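Local coordinates for protein lytic polysaccharide monooxygenase (Neurospora crassa, PDB 4QI8) that probably cleaves the glycosidic bonds of cellulose by oxidation, using an active-site copper, an external reductant and an oxygen cosubstrate, at residues D33-S37 and Q38-C42; L54-A57 and A58-I62; K126-S129 and C130-S133; Y177-F181 and P182-K186. All blocks are in the same frame, centred on the assembly; numbering follows the deposited sequence. Where two conformers were deposited one is given.

Contact 1. Residues D33-S37 and Q38-C42; sequences DNVNS and QQIRC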
ATOM      1  N   ASP A  33       9.474   1.345 -10.666  1.00  5.35           N
ATOM      2  CA  ASP A  33       9.485   0.087 -11.410  1.00  5.60           C
ATOM      3  C   ASP A  33      10.604  -0.831 -10.939  1.00  5.31           C
ATOM      4  O   ASP A  33      10.832  -1.876 -11.543  1.00  6.22           O
ATOM      5  CB  ASP A  33       9.516   0.298 -12.932  1.00  5.81           C
ATOM      6  CG  ASP A  33      10.748   1.029 -13.412  1.00  5.87           C
ATOM      7  OD1 ASP A  33      11.724   1.137 -12.638  1.00  6.43           O
ATOM      8  OD2 ASP A  33      10.743   1.486 -14.588  1.00  6.38           O
ATOM      9  N   ASN A  34      11.248  -0.469  -9.829  1.00  5.53           N
ATOM     10  CA  ASN A  34      12.376  -1.187  -9.270  1.00  5.82           C
ATOM     11  C   ASN A  34      11.973  -1.795  -7.922  1.00  5.17           C
ATOM     12  O   ASN A  34      11.960  -1.096  -6.904  1.00  5.36           O
ATOM     13  CB  ASN A  34      13.521  -0.200  -9.062  1.00  6.24           C
ATOM     14  CG  ASN A  34      14.801  -0.878  -8.645  1.00  6.14           C
ATOM     15  OD1 ASN A  34      14.823  -2.088  -8.382  1.00  6.17           O
ATOM     16  ND2 ASN A  34      15.879  -0.112  -8.595  1.00  6.33           N
ATOM     17  N   VAL A  35      11.666  -3.089  -7.891  1.00  5.56           N
ATOM     18  CA  VAL A  35      11.264  -3.709  -6.634  1.00  5.59           C
ATOM     19  C   VAL A  35      12.420  -3.780  -5.622  1.00  5.87           C
ATOM     20  O   VAL A  35      12.197  -4.062  -4.446  1.00  5.89           O
ATOM     21  CB  VAL A  35      10.680  -5.115  -6.843  1.00  7.74           C
ATOM     22  CG1 VAL A  35       9.386  -5.035  -7.644  1.00  9.71           C
ATOM     23  CG2 VAL A  35      11.701  -6.047  -7.494  1.00  9.33           C
ATOM     24  N   ASN A  36      13.647  -3.497  -6.064  1.00  5.62           N
ATOM     25  CA  ASN A  36      14.823  -3.498  -5.189  1.00  6.33           C
ATOM     26  C   ASN A  36      15.207  -2.128  -4.646  1.00  5.98           C
ATOM     27  O   ASN A  36      16.160  -2.011  -3.888  1.00  8.57           O
ATOM     28  CB  ASN A  36      16.006  -4.100  -5.942  1.00  8.59           C
ATOM     29  CG  ASN A  36      15.696  -5.481  -6.467  1.00  9.40           C
ATOM     30  OD1 ASN A  36      15.751  -5.738  -7.670  1.00 15.79           O
ATOM     31  ND2 ASN A  36      15.336  -6.370  -5.576  1.00  7.91           N
ATOM     32  N   SER A  37      14.474  -1.098  -5.041  1.00  5.67           N
ATOM     33  CA  SER A  37      14.733   0.253  -4.574  1.00  5.66           C
ATOM     34  C   SER A  37      14.134   0.507  -3.199  1.00  5.68           C
ATOM     35  O   SER A  37      13.076  -0.027  -2.861  1.00  5.52           O
ATOM     36  CB  SER A  37      14.097   1.236  -5.559  0.97  5.84           C
ATOM     37  OG  SER A  37      14.184   2.566  -5.095  0.98  6.26           O
ATOM     38  N   GLN A  38      14.777   1.372  -2.422  1.00  5.47           N
ATOM     39  CA  GLN A  38      14.154   1.866  -1.200  1.00  5.48           C
ATOM     40  C   GLN A  38      12.797   2.509  -1.488  1.00  5.65           C
ATOM     41  O   GLN A  38      11.925   2.542  -0.622  1.00  5.49           O
ATOM     42  CB  GLN A  38      15.062   2.870  -0.481  1.00  6.96           C
ATOM     43  CG  GLN A  38      16.360   2.258   0.007  1.00  8.66           C
ATOM     44  CD  GLN A  38      16.112   1.211   1.062  1.00  8.77           C
ATOM     45  OE1 GLN A  38      15.543   1.506   2.114  1.00 10.14           O
ATOM     46  NE2 GLN A  38      16.513  -0.025   0.784  1.00 10.27           N
ATOM     47  N   GLN A  39      12.626   3.056  -2.688  1.00  5.26           N
ATOM     48  CA  GLN A  39      11.350   3.659  -3.052  1.00  5.37           C
ATOM     49  C   GLN A  39      10.174   2.680  -3.074  1.00  4.66           C
ATOM     50  O   GLN A  39       9.034   3.115  -2.997  1.00  5.20           O
ATOM     51  CB  GLN A  39      11.455   4.389  -4.396  1.00  4.86           C
ATOM     52  CG  GLN A  39      12.302   5.643  -4.342  1.00  5.23           C
ATOM     53  CD  GLN A  39      12.390   6.328  -5.691  1.00  5.90           C
ATOM     54  OE1 GLN A  39      12.492   5.670  -6.728  1.00  7.92           O
ATOM     55  NE2 GLN A  39      12.315   7.643  -5.689  1.00  5.57           N
ATOM     56  N   ILE A  40      10.433   1.375  -3.137  1.00  4.94           N
ATOM     57  CA  ILE A  40       9.329   0.402  -3.144  1.00  4.54           C
ATOM     58  C   ILE A  40       8.592   0.421  -1.809  1.00  4.72           C
ATOM     59  O   ILE A  40       7.461  -0.053  -1.696  1.00  5.41           O
ATOM     60  CB  ILE A  40       9.807  -1.019  -3.541  1.00  4.74           C
ATOM     61  CG1 ILE A  40       8.665  -1.886  -4.103  1.00  5.74           C
ATOM     62  CG2 ILE A  40      10.470  -1.702  -2.359  1.00  6.01           C
ATOM     63  CD1 ILE A  40       8.148  -1.418  -5.461  1.00  6.13           C
ATOM     64  N   ARG A  41       9.252   0.939  -0.766  1.00  4.86           N
ATOM     65  CA  ARG A  41       8.630   0.898   0.550  1.00  4.76           C
ATOM     66  C   ARG A  41       7.597   2.023   0.715  1.00  4.97           C
ATOM     67  O   ARG A  41       6.408   1.768   0.744  1.00  5.43           O
ATOM     68  CB  ARG A  41       9.723   0.939   1.650  1.00  5.67           C
ATOM     69  CG  ARG A  41       9.164   0.879   3.055  1.00  5.65           C
ATOM     70  CD  ARG A  41      10.243   0.860   4.147  1.00  8.04           C
ATOM     71  NE  ARG A  41      11.242   1.907   3.951  1.00 10.26           N
ATOM     72  CZ  ARG A  41      12.494   1.770   3.499  1.00  9.84           C
ATOM     73  NH1 ARG A  41      13.044   0.591   3.166  1.00 10.09           N
ATOM     74  NH2 ARG A  41      13.255   2.865   3.398  1.00 11.01           N
ATOM     75  N   CYS A  42       8.071   3.263   0.762  1.00  4.91           N
ATOM     76  CA  CYS A  42       7.218   4.444   0.941  1.00  5.14           C
ATOM     77  C   CYS A  42       7.496   5.531  -0.108  1.00  5.11           C
ATOM     78  O   CYS A  42       7.134   6.687   0.100  1.00  5.58           O
ATOM     79  CB  CYS A  42       7.332   5.031   2.367  1.00  5.75           C
ATOM     80  SG  CYS A  42       6.723   3.894   3.622  1.00  6.13           S
TER
HETATM   81  O   HOH W   1      17.604  -0.671  -1.870  1.00 13.79           O
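Ser-37 and Gln-39 meet in an ST turn that caps the weakly bonded helix 39-42, a worked example of a serine serving the first turn of a helix. Ser-37 OG, 2.9 Å from Gln-39 N, accepts its N-H, and the hydroxyl can lean forward over that nitrogen because it stands anti to its own backbone N (chi1 174°). The carbonyl of the same residue is used as well: Ile-40 N lies 3.0 Å from Ser-37 O, well above the carbonyl plane, in a nearly straight bond. Ile-40 turns back over the preceding loop, its CG2 3.6 Å from Val-35 O and its CD1 beside Val-35 CA. Both hydrophobic side chains also rest on Phe-156 of strand 155-166, the strand that carries the copper ligand Tyr-157.

One shell out, a type I turn from Asn-34 to Ser-37 sets the serine in place. An Asx turn reinforces it, with Asn-34 OD1 3.0 Å from Asn-36 N. A water bridges Asn-36 O, to which it donates, and Gln-38 NE2, while Gln-39 NE2 bonds to Asp-24. The other end of the Gln-38 amide is held by Arg-41. NH1 and NH2 of Arg-41 both grip Gln-38 OE1, at 2.9 and 3.0 Å; the oxygen lies in the guanidinium plane, and the two nitrogens reach it from one face of the amide.

Contact 2. Residues L54-A57 and A58-I62; sequences LSVA and AGTTI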
ATOM      1  N   LEU A  54      -2.278  10.529  12.117  1.00  8.67           N
ATOM      2  CA  LEU A  54      -3.732  10.472  12.225  1.00  8.64           C
ATOM      3  C   LEU A  54      -4.186   9.406  13.217  1.00  8.82           C
ATOM      4  O   LEU A  54      -3.842   8.241  13.064  1.00  9.12           O
ATOM      5  CB  LEU A  54      -4.320  10.174  10.853  1.00  9.35           C
ATOM      6  CG  LEU A  54      -5.847  10.132  10.802  1.00 11.33           C
ATOM      7  CD1 LEU A  54      -6.449  11.505  11.090  1.00 13.97           C
ATOM      8  CD2 LEU A  54      -6.321   9.598   9.456  1.00 13.34           C
ATOM      9  N   SER A  55      -4.967   9.808  14.214  1.00  9.76           N
ATOM     10  CA  SER A  55      -5.511   8.869  15.189  0.65 11.44           C
ATOM     11  C   SER A  55      -6.731   8.146  14.615  0.96 11.29           C
ATOM     12  O   SER A  55      -7.654   8.776  14.101  0.89 13.27           O
ATOM     13  CB  SER A  55      -5.887   9.605  16.476  0.65 12.96           C
ATOM     14  OG  SER A  55      -6.303   8.688  17.472  0.65 13.91           O
ATOM     15  N   VAL A  56      -6.726   6.820  14.707  1.00 10.84           N
ATOM     16  CA  VAL A  56      -7.817   5.996  14.189  1.00 12.33           C
ATOM     17  C   VAL A  56      -8.025   4.802  15.104  1.00 11.71           C
ATOM     18  O   VAL A  56      -7.062   4.231  15.596  1.00 12.33           O
ATOM     19  CB  VAL A  56      -7.523   5.480  12.765  1.00 16.56           C
ATOM     20  CG1 VAL A  56      -6.212   4.731  12.722  1.00 19.00           C
ATOM     21  CG2 VAL A  56      -8.650   4.583  12.270  1.00 22.71           C
ATOM     22  N   ALA A  57      -9.276   4.426  15.333  1.00 14.69           N
ATOM     23  CA  ALA A  57      -9.567   3.247  16.141  1.00 14.76           C
ATOM     24  C   ALA A  57      -9.415   1.964  15.328  1.00 13.66           C
ATOM     25  O   ALA A  57      -9.891   1.868  14.194  1.00 14.44           O
ATOM     26  CB  ALA A  57     -10.965   3.337  16.718  1.00 16.56           C
ATOM     27  N   ALA A  58      -8.749   0.977  15.918  1.00 13.50           N
ATOM     28  CA  ALA A  58      -8.700  -0.352  15.333  1.00 13.89           C
ATOM     29  C   ALA A  58     -10.127  -0.829  15.099  1.00 14.71           C
ATOM     30  O   ALA A  58     -11.021  -0.564  15.908  1.00 16.26           O
ATOM     31  CB  ALA A  58      -7.966  -1.305  16.252  1.00 14.67           C
ATOM     32  N   GLY A  59     -10.337  -1.520  13.985  1.00 13.80           N
ATOM     33  CA  GLY A  59     -11.637  -2.078  13.666  1.00 16.14           C
ATOM     34  C   GLY A  59     -12.505  -1.157  12.832  1.00 17.58           C
ATOM     35  O   GLY A  59     -13.606  -1.541  12.440  1.00 24.55           O
ATOM     36  N   THR A  60     -12.023   0.052  12.561  1.00 17.20           N
ATOM     37  CA  THR A  60     -12.773   0.996  11.737  1.00 17.19           C
ATOM     38  C   THR A  60     -12.186   1.074  10.332  1.00 15.04           C
ATOM     39  O   THR A  60     -11.129   0.505  10.048  1.00 15.16           O
ATOM     40  CB  THR A  60     -12.803   2.407  12.356  1.00 18.73           C
ATOM     41  OG1 THR A  60     -11.493   2.980  12.331  1.00 19.65           O
ATOM     42  CG2 THR A  60     -13.314   2.364  13.795  1.00 18.41           C
ATOM     43  N   THR A  61     -12.908   1.774   9.467  1.00 16.11           N
ATOM     44  CA  THR A  61     -12.534   1.943   8.077  1.00 16.18           C
ATOM     45  C   THR A  61     -12.198   3.393   7.828  1.00 16.38           C
ATOM     46  O   THR A  61     -13.012   4.277   8.089  1.00 18.72           O
ATOM     47  CB  THR A  61     -13.693   1.578   7.152  1.00 17.89           C
ATOM     48  OG1 THR A  61     -14.004   0.194   7.307  1.00 19.65           O
ATOM     49  CG2 THR A  61     -13.339   1.841   5.697  1.00 17.29           C
ATOM     50  N   ILE A  62     -11.009   3.630   7.294  1.00 15.48           N
ATOM     51  CA  ILE A  62     -10.595   4.972   6.922  1.00 13.28           C
ATOM     52  C   ILE A  62     -10.509   5.039   5.409  1.00 12.80           C
ATOM     53  O   ILE A  62     -10.845   4.080   4.716  1.00 14.50           O
ATOM     54  CB  ILE A  62      -9.273   5.348   7.590  1.00 13.10           C
ATOM     55  CG1 ILE A  62      -8.147   4.407   7.159  1.00 12.92           C
ATOM     56  CG2 ILE A  62      -9.439   5.302   9.103  1.00 15.08           C
ATOM     57  CD1 ILE A  62      -6.792   4.751   7.748  1.00 16.03           C
TER
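Ala-57 O takes two hydrogen bonds from Thr-60. The hydroxyl bond is the shorter, Thr-60 OG1 lying 2.7 Å from Ala-57 O and in the carbonyl plane; the backbone bond, with Thr-60 N 3.2 Å from Ala-57 O, comes from a donor tilted 34° out of that plane. The threonine reaches this oxygen with its side chain because OG1 sits between the backbone N and the carbonyl carbon (chi1 68°). A valine in its place would probably leave Ala-57 O with the longer backbone bond alone.

The backbone bond closes a type II turn from Ala-57 to Thr-60, with Gly-59 at its third position, where a side chain would jam against the preceding carbonyl oxygen. In the beta-sandwich of an AA9 enzyme this turn makes a corner: strand 54-57 is an outermost strand of the six-stranded sheet, pairing with strand 155-166, and strand 61-67 is the middle of the three-stranded one.

Apolar contacts fill the inside of the corner. Val-56 CG2 lies 3.3 Å from Ile-62 CG2, tighter than usual for two methyls, and the two side chains cross at about a right angle. Beyond them, Val-56 rests on Ile-165 and Ile-62 on Val-7. The same Val-56 methyl also packs against the polar Thr-60 OG1. On the other side of the turn, Thr-60 CG2 lies 3.9 Å from Ala-57 CB.

Contact 3. Residues K126-S129 and C130-S133; sequences KIPS and CIKS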
ATOM      1  N   LYS A 126      -9.984  -1.094   5.726  1.00 13.11           N
ATOM      2  CA  LYS A 126     -10.444  -1.613   7.003  1.00 14.50           C
ATOM      3  C   LYS A 126      -9.259  -2.007   7.880  1.00 14.13           C
ATOM      4  O   LYS A 126      -8.462  -2.883   7.531  1.00 14.50           O
ATOM      5  CB  LYS A 126     -11.401  -2.797   6.818  1.00 19.28           C
ATOM      6  CG  LYS A 126     -12.017  -3.326   8.134  1.00 27.11           C
ATOM      7  CD  LYS A 126     -12.668  -2.228   9.015  1.00 30.99           C
ATOM      8  CE  LYS A 126     -14.191  -2.186   8.901  1.00 32.05           C
ATOM      9  NZ  LYS A 126     -14.780  -1.023   9.649  1.00 31.14           N
ATOM     10  N   ILE A 127      -9.145  -1.336   9.017  0.91 12.80           N
ATOM     11  CA  ILE A 127      -8.081  -1.601   9.974  0.91 13.05           C
ATOM     12  C   ILE A 127      -8.512  -2.763  10.877  0.91 13.91           C
ATOM     13  O   ILE A 127      -9.566  -2.691  11.505  0.91 14.18           O
ATOM     14  CB  ILE A 127      -7.819  -0.353  10.845  0.91 12.94           C
ATOM     15  CG1 ILE A 127      -7.485   0.871   9.975  0.91 13.54           C
ATOM     16  CG2 ILE A 127      -6.713  -0.616  11.855  0.91 14.01           C
ATOM     17  CD1 ILE A 127      -6.204   0.756   9.135  0.91 14.65           C
ATOM     18  N   PRO A 128      -7.715  -3.843  10.943  1.00 13.50           N
ATOM     19  CA  PRO A 128      -8.102  -4.986  11.784  1.00 14.09           C
ATOM     20  C   PRO A 128      -8.378  -4.606  13.236  1.00 14.07           C
ATOM     21  O   PRO A 128      -7.684  -3.769  13.804  1.00 14.28           O
ATOM     22  CB  PRO A 128      -6.881  -5.901  11.705  1.00 14.10           C
ATOM     23  CG  PRO A 128      -6.278  -5.583  10.379  1.00 14.92           C
ATOM     24  CD  PRO A 128      -6.463  -4.114  10.209  1.00 13.38           C
ATOM     25  N   SER A 129      -9.394  -5.226  13.830  1.00 14.84           N
ATOM     26  CA  SER A 129      -9.797  -4.900  15.195  1.00 15.40           C
ATOM     27  C   SER A 129      -8.810  -5.415  16.228  1.00 14.77           C
ATOM     28  O   SER A 129      -8.713  -4.875  17.334  1.00 17.09           O
ATOM     29  CB  SER A 129     -11.176  -5.498  15.496  1.00 16.58           C
ATOM     30  OG  SER A 129     -11.151  -6.918  15.459  1.00 18.69           O
ATOM     31  N   CYS A 130      -8.095  -6.474  15.873  1.00 14.23           N
ATOM     32  CA  CYS A 130      -7.401  -7.274  16.870  1.00 14.89           C
ATOM     33  C   CYS A 130      -5.933  -6.913  17.062  1.00 14.73           C
ATOM     34  O   CYS A 130      -5.291  -7.430  17.977  1.00 16.15           O
ATOM     35  CB  CYS A 130      -7.527  -8.763  16.526  1.00 16.14           C
ATOM     36  SG  CYS A 130      -6.836  -9.210  14.897  1.00 19.75           S
ATOM     37  N   ILE A 131      -5.394  -6.041  16.215  1.00 14.72           N
ATOM     38  CA  ILE A 131      -3.975  -5.736  16.293  1.00 13.92           C
ATOM     39  C   ILE A 131      -3.679  -4.803  17.469  1.00 13.56           C
ATOM     40  O   ILE A 131      -4.566  -4.126  17.988  1.00 14.71           O
ATOM     41  CB  ILE A 131      -3.434  -5.158  14.962  1.00 12.34           C
ATOM     42  CG1 ILE A 131      -4.182  -3.876  14.584  1.00 12.22           C
ATOM     43  CG2 ILE A 131      -3.550  -6.199  13.856  1.00 13.78           C
ATOM     44  CD1 ILE A 131      -3.589  -3.170  13.387  1.00 13.41           C
ATOM     45  N   LYS A 132      -2.423  -4.787  17.896  1.00 13.19           N
ATOM     46  CA  LYS A 132      -2.018  -4.033  19.076  1.00 14.62           C
ATOM     47  C   LYS A 132      -2.032  -2.528  18.814  1.00 12.59           C
ATOM     48  O   LYS A 132      -1.542  -2.070  17.790  1.00 13.17           O
ATOM     49  CB  LYS A 132      -0.612  -4.463  19.498  1.00 16.77           C
ATOM     50  CG  LYS A 132      -0.318  -4.326  20.985  1.00 25.56           C
ATOM     51  CD  LYS A 132       1.123  -4.690  21.310  1.00 29.44           C
ATOM     52  CE  LYS A 132       1.650  -3.819  22.438  1.00 29.93           C
ATOM     53  NZ  LYS A 132       3.034  -4.172  22.856  1.00 32.83           N
ATOM     54  N   SER A 133      -2.575  -1.759  19.748  1.00 13.10           N
ATOM     55  CA  SER A 133      -2.540  -0.307  19.643  1.00 13.31           C
ATOM     56  C   SER A 133      -1.098   0.158  19.541  1.00 12.60           C
ATOM     57  O   SER A 133      -0.182  -0.490  20.044  1.00 14.51           O
ATOM     58  CB  SER A 133      -3.193   0.338  20.860  1.00 16.63           C
ATOM     59  OG  SER A 133      -2.491  -0.004  22.037  1.00 22.66           O
TER
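The flat groups where Pro-128 meets Ile-131 are the proline's carbonyl and, more loosely, its puckered ring. Ile-131 CG1 lies 3.6 Å from Pro-128 O, raised to one side of the carbonyl plane, and Cys-130 N lies on that same side. At the CB corner of the ring, Ile-131 CG2 approaches obliquely, 4.0 Å from Pro-128 CB. The isoleucine bridges oxygen and ring with two branches: at chi1 59° CG1 falls between the backbone N and the carbonyl carbon, leaving CG2 beside the N.

No hydrogen bond holds the two halves together. The chain bends at Ser-129 and Cys-130, yet Pro-128 O and Ile-131 N remain 4.0 Å apart, and Ser-129 OG, though 3.1 Å from Cys-130 N, is badly angled for a bond. Outside support comes instead from backbone bonds of Cys-130 with Thr-171 and of Ile-131 with Gly-169, and from Phe-212, which touches both side chains.

Cys-130 SG is joined to SG of Cys-214, the last residue of the chain. The bend belongs to a connection between the two sheets of the beta-sandwich, from strand 122-126 to strand 134-144, stapled by a disulfide to the C-terminus.

Contact 4. Residues Y177-F181 and P182-K186; sequences YKVSF and PGAYK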
ATOM      1  N   TYR A 177       3.403 -13.712   7.965  1.00 12.78           N
ATOM      2  CA  TYR A 177       2.673 -12.575   7.422  1.00 10.58           C
ATOM      3  C   TYR A 177       3.564 -11.375   7.175  1.00 10.18           C
ATOM      4  O   TYR A 177       3.245 -10.548   6.332  1.00 12.46           O
ATOM      5  CB  TYR A 177       1.515 -12.184   8.348  1.00 11.43           C
ATOM      6  CG  TYR A 177       0.406 -13.217   8.362  1.00 13.17           C
ATOM      7  CD1 TYR A 177      -0.585 -13.206   7.394  1.00 12.33           C
ATOM      8  CD2 TYR A 177       0.377 -14.219   9.317  1.00 14.78           C
ATOM      9  CE1 TYR A 177      -1.591 -14.170   7.381  1.00 14.20           C
ATOM     10  CE2 TYR A 177      -0.624 -15.176   9.318  1.00 16.47           C
ATOM     11  CZ  TYR A 177      -1.595 -15.156   8.343  1.00 15.82           C
ATOM     12  OH  TYR A 177      -2.583 -16.123   8.358  1.00 18.42           O
ATOM     13  N   LYS A 178       4.656 -11.263   7.921  1.00 11.09           N
ATOM     14  CA  LYS A 178       5.467 -10.052   7.874  1.00 10.93           C
ATOM     15  C   LYS A 178       6.600 -10.128   6.873  1.00 10.16           C
ATOM     16  O   LYS A 178       7.347 -11.119   6.834  1.00 12.10           O
ATOM     17  CB  LYS A 178       6.036  -9.721   9.244  1.00 13.19           C
ATOM     18  CG  LYS A 178       4.989  -9.249  10.221  1.00 15.84           C
ATOM     19  CD  LYS A 178       5.627  -8.763  11.493  1.00 22.62           C
ATOM     20  CE  LYS A 178       4.802  -9.136  12.697  1.00 26.40           C
ATOM     21  NZ  LYS A 178       5.548  -8.850  13.945  1.00 28.29           N
ATOM     22  N   VAL A 179       6.741  -9.057   6.098  1.00  8.11           N
ATOM     23  CA  VAL A 179       7.739  -8.970   5.051  1.00  8.15           C
ATOM     24  C   VAL A 179       8.441  -7.617   5.092  1.00  6.40           C
ATOM     25  O   VAL A 179       8.031  -6.702   5.804  1.00  6.99           O
ATOM     26  CB  VAL A 179       7.108  -9.195   3.658  1.00  8.54           C
ATOM     27  CG1 VAL A 179       6.474 -10.589   3.605  1.00 10.48           C
ATOM     28  CG2 VAL A 179       6.097  -8.109   3.309  1.00  7.54           C
ATOM     29  N   SER A 180       9.509  -7.510   4.313  0.90  6.45           N
ATOM     30  CA  SER A 180      10.258  -6.268   4.209  0.53  6.45           C
ATOM     31  C   SER A 180      10.061  -5.626   2.839  0.91  5.54           C
ATOM     32  O   SER A 180       9.761  -6.303   1.849  0.85  5.36           O
ATOM     33  CB  SER A 180      11.745  -6.527   4.453  0.53  8.36           C
ATOM     34  OG  SER A 180      12.300  -7.334   3.432  0.53  8.50           O
ATOM     35  N   PHE A 181      10.245  -4.311   2.802  1.00  6.33           N
ATOM     36  CA  PHE A 181      10.296  -3.561   1.549  1.00  6.23           C
ATOM     37  C   PHE A 181      11.547  -2.701   1.553  1.00  6.23           C
ATOM     38  O   PHE A 181      11.702  -1.880   2.441  1.00  7.54           O
ATOM     39  CB  PHE A 181       9.076  -2.658   1.384  1.00  6.43           C
ATOM     40  CG  PHE A 181       7.823  -3.410   1.052  1.00  6.49           C
ATOM     41  CD1 PHE A 181       7.648  -3.960  -0.202  1.00  6.93           C
ATOM     42  CD2 PHE A 181       6.842  -3.608   1.997  1.00  8.26           C
ATOM     43  CE1 PHE A 181       6.509  -4.690  -0.513  1.00  9.09           C
ATOM     44  CE2 PHE A 181       5.693  -4.328   1.680  1.00  9.94           C
ATOM     45  CZ  PHE A 181       5.534  -4.869   0.430  1.00  9.91           C
ATOM     46  N   PRO A 182      12.455  -2.887   0.589  1.00  6.17           N
ATOM     47  CA  PRO A 182      12.460  -3.947  -0.423  1.00  6.82           C
ATOM     48  C   PRO A 182      12.682  -5.327   0.209  1.00  6.46           C
ATOM     49  O   PRO A 182      13.159  -5.426   1.341  1.00  7.54           O
ATOM     50  CB  PRO A 182      13.614  -3.547  -1.344  1.00  7.27           C
ATOM     51  CG  PRO A 182      14.539  -2.778  -0.463  1.00  8.80           C
ATOM     52  CD  PRO A 182      13.673  -2.051   0.514  1.00  7.72           C
ATOM     53  N   GLY A 183      12.315  -6.369  -0.523  1.00  6.63           N
ATOM     54  CA  GLY A 183      12.515  -7.748  -0.112  1.00  7.13           C
ATOM     55  C   GLY A 183      11.338  -8.640  -0.455  1.00  7.60           C
ATOM     56  O   GLY A 183      11.513  -9.777  -0.879  1.00  9.57           O
ATOM     57  N   ALA A 184      10.132  -8.121  -0.272  1.00  6.97           N
ATOM     58  CA  ALA A 184       8.929  -8.929  -0.436  1.00  8.01           C
ATOM     59  C   ALA A 184       8.702  -9.334  -1.880  1.00  7.25           C
ATOM     60  O   ALA A 184       8.143 -10.401  -2.144  1.00  8.99           O
ATOM     61  CB  ALA A 184       7.710  -8.166   0.067  1.00  9.30           C
ATOM     62  N   TYR A 185       9.088  -8.458  -2.803  1.00  6.01           N
ATOM     63  CA  TYR A 185       8.789  -8.641  -4.211  1.00  6.61           C
ATOM     64  C   TYR A 185      10.047  -8.918  -5.021  1.00  6.63           C
ATOM     65  O   TYR A 185      11.130  -8.385  -4.729  1.00  7.22           O
ATOM     66  CB  TYR A 185       8.115  -7.395  -4.789  1.00  6.23           C
ATOM     67  CG  TYR A 185       6.798  -6.987  -4.170  1.00  6.51           C
ATOM     68  CD1 TYR A 185       6.065  -7.844  -3.367  1.00  6.43           C
ATOM     69  CD2 TYR A 185       6.274  -5.724  -4.413  1.00  6.30           C
ATOM     70  CE1 TYR A 185       4.868  -7.460  -2.821  1.00  7.08           C
ATOM     71  CE2 TYR A 185       5.060  -5.331  -3.856  1.00  7.14           C
ATOM     72  CZ  TYR A 185       4.358  -6.214  -3.065  1.00  6.44           C
ATOM     73  OH  TYR A 185       3.160  -5.866  -2.486  1.00  7.21           O
ATOM     74  N   LYS A 186       9.864  -9.731  -6.053  1.00  6.58           N
ATOM     75  CA  LYS A 186      10.877  -9.977  -7.066  1.00  6.59           C
ATOM     76  C   LYS A 186      10.278  -9.651  -8.423  1.00  5.74           C
ATOM     77  O   LYS A 186       9.076  -9.805  -8.636  1.00  6.52           O
ATOM     78  CB  LYS A 186      11.359 -11.428  -7.030  1.00  7.46           C
ATOM     79  CG  LYS A 186      12.147 -11.766  -5.758  1.00  9.60           C
ATOM     80  CD  LYS A 186      12.749 -13.155  -5.783  1.00 12.39           C
ATOM     81  CE  LYS A 186      11.723 -14.222  -5.473  1.00 14.51           C
ATOM     82  NZ  LYS A 186      11.292 -14.169  -4.046  1.00 15.25           N
TER
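Phe-181 and Tyr-185 both turn CG away from their own carbonyl carbon (chi1 -74° and -61°), and across the intervening turn these torsions bring the two rings together. They form a T-shaped pair, with the phenylalanine edge directed at the tyrosine face, planes at 80° and centroids 5.1 Å apart. Phe-181 CE1 makes the touch, 3.7 Å from Tyr-185 CZ and displaced toward the rim of the tyrosine ring. The tyrosine hydroxyl is held in turn by Glu-141 and Tyr-79. A leucine here would probably leave the phenylalanine edge without its aromatic face and deprive Glu-141 of its hydroxyl partner.

Ala-184 CB wedges in beside the rings, 3.6 Å from Val-179 CG2 and 3.7 Å from Phe-181 CE1. Its backbone adds a weak hydrogen bond, Ala-184 N lying 2.8 Å from Ser-180 O. In the Ser-180 conformer described, one of two modelled, OG donates to Pro-182 O over 3.0 Å. The backbone angles of Gly-183 leave no room for a CB beside that Pro-182 oxygen.

Phe-181 is further surrounded by Arg-139, in a cation-pi contact, and by Tyr-79 and Trp-99, each edge-to-face. The peptide bond before Pro-182 is cis, and the chain reverses sharply from Ser-180 to Gly-183: a type VI turn, with the cis proline at its third position, leading out of the weakly bonded strand 178-179, an outermost strand of the larger sheet of the sandwich.

How the contacts relate
The four local contacts follow one another along the chain and gather into two pairs in space. Contacts 2 and 3, with centres about 8 Å apart, join where Thr-60 O meets Ile-127 N and Lys-126 NZ reaches Gly-59 O, so two passages between the sheets of the sandwich brace each other. Contacts 1 and 4, about 10 Å apart between centres, join through Arg-41 NH1 and Phe-181 O, with Pro-182 packed on Ile-40. The centres of contacts 1 and 2 are about 27 Å apart, on opposite sides of the chain's centre. Contacts 2 and 4 involve strands 54-57 and 178-179, the two outermost strands of the six-stranded sheet. One pair sits at inter-sheet passages, the other around helix 39-42.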